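Local coordinates for protein hemin degrading factor (Pseudomonas aeruginosa, PDB 4MGF) that binds heme and probably takes part in handling heme and its iron inside the bacterial cell, at residues Q227-L232 and E324-D329; W239-D244 and L308-K313. All coordinates share one frame; numbering follows the deposited sequence.

Interaction 1: residues Q227-L232 and E324-D329; sequences QRTQAL and EAFDPD
Helix-on-sheet packing in the C-terminal HemS/ChuX-type half of the chain brings Arg-228, Thr-229 and Leu-232 of helix 228-235 onto Phe-326 and Glu-324 of strand 320-326. Arg-228 is one of the residues seen to bind heme b, consistent with a place beside the heme pocket. The axes of the two short segments come no closer than 10.8 Å, so side chains bridge the gap. Phe-326 is the centre of the packing. Its CG lies anti to its own carbonyl carbon, which lifts the ring off the strand toward the helix. Thr-229 lays its methyl CG2 over one face of this ring, 3.6 Å from the centroid and only 15° off the normal, a CH-pi contact. The methyl is displaced toward the CG and CD2 side of the ring. The Leu-232 and Phe-326 side chains approach head-on, with Leu-232 CD1 3.6 Å from Phe-326 CE1. The Arg-228 and Phe-326 side chains cross at about a right angle, and Arg-228 CG comes 3.3 Å from Phe-326 CE2. Leu-332 of the next strand also packs on both Arg-228 and Phe-326. Beyond CG the arginine chain bends twice, which turns the guanidinium toward Glu-324. Glu-324 extends toward the helix with its chain straight beyond CG. Lys-313 is a second partner of its carboxylate. Two basic groups would probably help keep it ionised. At the helix start Gln-227 is the N-cap residue, and its backbone N donates to Gln-230 OE1 in the carbonyl plane. The link between arginine and glutamate is a salt bridge with weak hydrogen-bond geometry: Arg-228 NH1 to Glu-324 OE1 is 3.1 Å, with the N-H bent to 127° and the two planes 75° apart.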
# COMPACT_ATOMS: atom_id res chain seq x y z
N GLN A 227 15.06 -10.98 -8.71
CA GLN A 227 13.97 -10.01 -8.66
C GLN A 227 12.66 -10.80 -8.64
O GLN A 227 12.62 -11.96 -9.06
CB GLN A 227 13.97 -9.09 -9.88
CG GLN A 227 15.27 -8.38 -10.18
CD GLN A 227 15.79 -7.60 -8.99
OE1 GLN A 227 15.16 -6.64 -8.55
NE2 GLN A 227 16.94 -8.01 -8.47
N ARG A 228 11.59 -10.18 -8.16
CA ARG A 228 10.31 -10.86 -8.06
C ARG A 228 9.74 -11.23 -9.44
O ARG A 228 9.27 -12.34 -9.61
CB ARG A 228 9.31 -10.04 -7.23
CG ARG A 228 7.86 -10.23 -7.60
CD ARG A 228 7.02 -11.08 -6.64
NE ARG A 228 6.90 -10.52 -5.30
CZ ARG A 228 5.96 -10.87 -4.41
NH1 ARG A 228 5.02 -11.76 -4.71
NH2 ARG A 228 5.95 -10.30 -3.21
N THR A 229 9.79 -10.34 -10.41
CA THR A 229 9.23 -10.69 -11.72
C THR A 229 10.13 -11.70 -12.43
O THR A 229 9.65 -12.56 -13.18
CB THR A 229 9.07 -9.48 -12.64
OG1 THR A 229 10.33 -8.82 -12.78
CG2 THR A 229 8.04 -8.51 -12.05
N GLN A 230 11.43 -11.57 -12.18
CA GLN A 230 12.45 -12.46 -12.74
C GLN A 230 12.20 -13.88 -12.28
O GLN A 230 12.32 -14.83 -13.06
CB GLN A 230 13.84 -11.99 -12.32
CG GLN A 230 15.00 -12.86 -12.76
CD GLN A 230 16.33 -12.26 -12.34
OE1 GLN A 230 16.51 -11.87 -11.19
NE2 GLN A 230 17.25 -12.14 -13.29
N ALA A 231 11.84 -14.03 -11.01
CA ALA A 231 11.52 -15.34 -10.47
C ALA A 231 10.29 -15.92 -11.16
O ALA A 231 10.23 -17.12 -11.45
CB ALA A 231 11.30 -15.27 -8.98
N LEU A 232 9.30 -15.06 -11.40
CA LEU A 232 8.09 -15.47 -12.08
C LEU A 232 8.45 -16.02 -13.45
O LEU A 232 7.98 -17.09 -13.83
CB LEU A 232 7.10 -14.30 -12.20
CG LEU A 232 6.58 -13.73 -10.87
CD1 LEU A 232 5.43 -12.71 -11.05
CD2 LEU A 232 6.17 -14.86 -9.94
N GLU A 324 -0.87 -10.93 -9.78
CA GLU A 324 0.11 -9.93 -9.38
C GLU A 324 0.43 -8.98 -10.53
O GLU A 324 0.91 -9.42 -11.57
CB GLU A 324 1.39 -10.60 -8.87
CG GLU A 324 1.15 -11.53 -7.70
CD GLU A 324 2.43 -12.11 -7.10
OE1 GLU A 324 3.54 -11.65 -7.46
OE2 GLU A 324 2.32 -13.02 -6.27
N ALA A 325 0.19 -7.69 -10.33
CA ALA A 325 0.48 -6.65 -11.31
C ALA A 325 1.71 -5.84 -10.93
O ALA A 325 1.86 -5.44 -9.77
CB ALA A 325 -0.72 -5.72 -11.45
N PHE A 326 2.58 -5.57 -11.90
CA PHE A 326 3.85 -4.90 -11.65
C PHE A 326 4.05 -3.73 -12.59
O PHE A 326 3.58 -3.76 -13.72
CB PHE A 326 5.02 -5.86 -11.89
CG PHE A 326 4.98 -7.11 -11.06
CD1 PHE A 326 4.30 -8.22 -11.48
CD2 PHE A 326 5.65 -7.16 -9.85
CE1 PHE A 326 4.27 -9.37 -10.72
CE2 PHE A 326 5.64 -8.30 -9.09
CZ PHE A 326 4.94 -9.40 -9.52
N ASP A 327 4.79 -2.71 -12.13
CA ASP A 327 5.13 -1.56 -12.97
C ASP A 327 6.40 -1.84 -13.78
O ASP A 327 7.01 -2.90 -13.63
CB ASP A 327 5.25 -0.29 -12.12
CG ASP A 327 6.40 -0.33 -11.13
OD1 ASP A 327 7.40 -1.06 -11.35
OD2 ASP A 327 6.30 0.39 -10.12
N PRO A 328 6.81 -0.90 -14.65
CA PRO A 328 8.03 -1.18 -15.42
C PRO A 328 9.33 -1.28 -14.63
O PRO A 328 10.33 -1.71 -15.20
CB PRO A 328 8.10 -0.01 -16.40
CG PRO A 328 6.68 0.31 -16.66
CD PRO A 328 6.01 0.16 -15.30
N ASP A 329 9.33 -0.88 -13.36
CA ASP A 329 10.51 -1.06 -12.55
C ASP A 329 10.48 -2.40 -11.82
O ASP A 329 11.39 -2.73 -11.05
CB ASP A 329 10.67 0.09 -11.55
CG ASP A 329 10.87 1.42 -12.24
OD1 ASP A 329 11.79 1.51 -13.08
OD2 ASP A 329 10.09 2.37 -11.96

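Interaction 2: residues W239-D244 and L308-K313; sequences WAERLD and LWRVRK
Strands 240-243 and 308-313 run antiparallel, with segment axes 4.4 Å apart at closest approach. Glu-241 and Arg-310 form a hydrogen-bonded pair, Glu-241 N to Arg-310 O at 3.1 Å and Arg-310 N to Glu-241 O at 2.9 Å. Ala-240 with Val-311 and Arg-242 with Trp-309 are non-hydrogen-bonded pairs. Arg-312 N to Trp-239 O and Leu-243 N to Leu-308 O extend the ladder. On the face of Glu-241, one carboxylate oxygen takes three bonds. Arg-310 grips OE2 side-on through NE and NH2, the latter at 2.9 Å, while Arg-312 NH2 binds the same OE2 at 2.9 Å. Both NH2 groups meet OE2 from out of the carboxylate plane. Leu-243 CD2 covers one face of the Arg-310 guanidinium. Glu-355 pairs with Arg-312, and Phe-357 O accepts from Arg-310, tying the network to the C-terminal segment. On the other face, Arg-242 lays CB over the six-membered ring of Trp-309, 4.0 Å from its centroid. Ala-240 CB packs 3.8 Å from Trp-309 CE3. Trp-309 NE1 donates a hydrogen bond to Glu-307 OE1. One water accepts from Arg-242 NE and Leu-308 N and donates to Leu-243 O. This is an antiparallel edge-strand pairing, with 240-243 the outermost strand of its sheet within the chain.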
# COMPACT_ATOMS: atom_id res chain seq x y z
N TRP A 239 3.65 -22.66 -12.32
CA TRP A 239 3.80 -21.78 -11.16
C TRP A 239 3.40 -20.32 -11.47
O TRP A 239 2.75 -19.65 -10.67
CB TRP A 239 5.23 -21.82 -10.63
CG TRP A 239 5.71 -23.17 -10.07
CD1 TRP A 239 6.88 -23.82 -10.37
CD2 TRP A 239 5.04 -24.00 -9.10
NE1 TRP A 239 6.98 -24.99 -9.65
CE2 TRP A 239 5.86 -25.13 -8.87
CE3 TRP A 239 3.82 -23.92 -8.42
CZ2 TRP A 239 5.52 -26.14 -7.99
CZ3 TRP A 239 3.47 -24.92 -7.56
CH2 TRP A 239 4.33 -26.02 -7.34
N ALA A 240 3.82 -19.83 -12.63
CA ALA A 240 3.61 -18.44 -12.96
C ALA A 240 3.45 -18.27 -14.46
O ALA A 240 4.32 -18.70 -15.22
CB ALA A 240 4.76 -17.61 -12.48
N GLU A 241 2.37 -17.62 -14.87
CA GLU A 241 2.19 -17.29 -16.29
C GLU A 241 1.69 -15.87 -16.48
O GLU A 241 0.82 -15.38 -15.75
CB GLU A 241 1.28 -18.30 -17.01
CG GLU A 241 0.06 -18.76 -16.23
CD GLU A 241 -0.67 -19.91 -16.93
OE1 GLU A 241 -0.20 -20.36 -18.00
OE2 GLU A 241 -1.70 -20.38 -16.41
N ARG A 242 2.29 -15.21 -17.46
CA ARG A 242 1.94 -13.84 -17.79
C ARG A 242 0.58 -13.79 -18.49
O ARG A 242 0.26 -14.63 -19.35
CB ARG A 242 3.04 -13.22 -18.65
CG ARG A 242 2.90 -11.71 -18.85
CD ARG A 242 4.26 -11.10 -19.08
NE ARG A 242 4.19 -9.74 -19.59
CZ ARG A 242 5.25 -9.06 -20.00
NH1 ARG A 242 6.45 -9.63 -19.97
NH2 ARG A 242 5.12 -7.82 -20.45
N LEU A 243 -0.20 -12.79 -18.10
CA LEU A 243 -1.55 -12.57 -18.60
C LEU A 243 -1.59 -11.26 -19.38
O LEU A 243 -0.70 -10.41 -19.24
CB LEU A 243 -2.53 -12.48 -17.45
CG LEU A 243 -2.51 -13.62 -16.43
CD1 LEU A 243 -3.26 -13.23 -15.15
CD2 LEU A 243 -3.08 -14.92 -17.02
N ASP A 244 -2.62 -11.10 -20.19
CA ASP A 244 -2.77 -9.85 -20.90
C ASP A 244 -3.09 -8.80 -19.84
O ASP A 244 -3.93 -9.03 -18.97
CB ASP A 244 -3.87 -9.96 -21.94
CG ASP A 244 -3.91 -8.76 -22.88
OD1 ASP A 244 -3.25 -8.81 -23.95
OD2 ASP A 244 -4.59 -7.77 -22.54
N LEU A 308 1.47 -8.51 -15.84
CA LEU A 308 0.46 -9.08 -14.98
C LEU A 308 0.64 -10.60 -14.97
O LEU A 308 0.82 -11.23 -16.02
CB LEU A 308 -0.92 -8.72 -15.51
CG LEU A 308 -2.12 -9.27 -14.75
CD1 LEU A 308 -2.17 -8.69 -13.34
CD2 LEU A 308 -3.42 -9.00 -15.52
N TRP A 309 0.56 -11.20 -13.78
CA TRP A 309 0.88 -12.63 -13.66
C TRP A 309 -0.15 -13.37 -12.84
O TRP A 309 -0.65 -12.85 -11.85
CB TRP A 309 2.25 -12.81 -12.99
CG TRP A 309 3.41 -12.39 -13.81
CD1 TRP A 309 3.87 -11.12 -13.99
CD2 TRP A 309 4.29 -13.25 -14.55
NE1 TRP A 309 4.98 -11.13 -14.81
CE2 TRP A 309 5.25 -12.43 -15.16
CE3 TRP A 309 4.34 -14.63 -14.77
CZ2 TRP A 309 6.27 -12.95 -15.97
CZ3 TRP A 309 5.34 -15.15 -15.57
CH2 TRP A 309 6.29 -14.31 -16.17
N ARG A 310 -0.46 -14.59 -13.26
CA ARG A 310 -1.19 -15.51 -12.42
C ARG A 310 -0.11 -16.30 -11.68
O ARG A 310 0.80 -16.83 -12.31
CB ARG A 310 -2.05 -16.45 -13.27
CG ARG A 310 -2.74 -17.55 -12.47
CD ARG A 310 -3.90 -18.23 -13.24
NE ARG A 310 -3.56 -18.58 -14.62
CZ ARG A 310 -4.27 -18.20 -15.69
NH1 ARG A 310 -5.37 -17.46 -15.56
NH2 ARG A 310 -3.87 -18.57 -16.91
N VAL A 311 -0.18 -16.34 -10.35
CA VAL A 311 0.85 -17.00 -9.54
C VAL A 311 0.25 -18.10 -8.68
O VAL A 311 -0.83 -17.93 -8.13
CB VAL A 311 1.59 -15.99 -8.64
CG1 VAL A 311 2.75 -16.68 -7.93
CG2 VAL A 311 2.11 -14.82 -9.45
N ARG A 312 0.96 -19.22 -8.57
CA ARG A 312 0.55 -20.34 -7.72
C ARG A 312 1.70 -20.73 -6.76
O ARG A 312 2.80 -21.03 -7.20
CB ARG A 312 0.16 -21.55 -8.59
CG ARG A 312 -0.93 -21.26 -9.61
CD ARG A 312 -1.24 -22.49 -10.46
NE ARG A 312 -2.02 -22.12 -11.64
CZ ARG A 312 -1.52 -21.96 -12.86
NH1 ARG A 312 -0.22 -22.18 -13.09
NH2 ARG A 312 -2.31 -21.61 -13.87
N LYS A 313 1.42 -20.72 -5.46
CA LYS A 313 2.43 -21.03 -4.43
C LYS A 313 1.93 -22.11 -3.49
O LYS A 313 0.90 -21.94 -2.84
CB LYS A 313 2.74 -19.78 -3.59
CG LYS A 313 3.22 -18.57 -4.37
CD LYS A 313 3.76 -17.50 -3.40
CE LYS A 313 3.90 -16.16 -4.10
NZ LYS A 313 2.58 -15.60 -4.57
O HOH W 1 1.53 -8.95 -18.68

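How the interactions relate
Interaction 1 packs helix 228-235 on the sheet to which interaction 2 adds its edge strand; their centres are 10 Å apart. Helix 228-235 is followed in the chain by strand 240-243, and strands 307-313 and 320-326 are sheet neighbours. Glu-324 N lies 2.8 Å from Trp-309 O, a probable backbone hydrogen bond between those two strands. Leu-232 is shared packing: its CD1 is 3.4 Å from Trp-309 CG, and the backbone O of Leu-232 is 3.5 Å from Ala-240 CB. Lys-313 NZ forms a salt bridge of 3.1 Å with Glu-324 OE2, so Glu-324 connects Arg-228 and Lys-313, both heme-binding residues, across the two interactions.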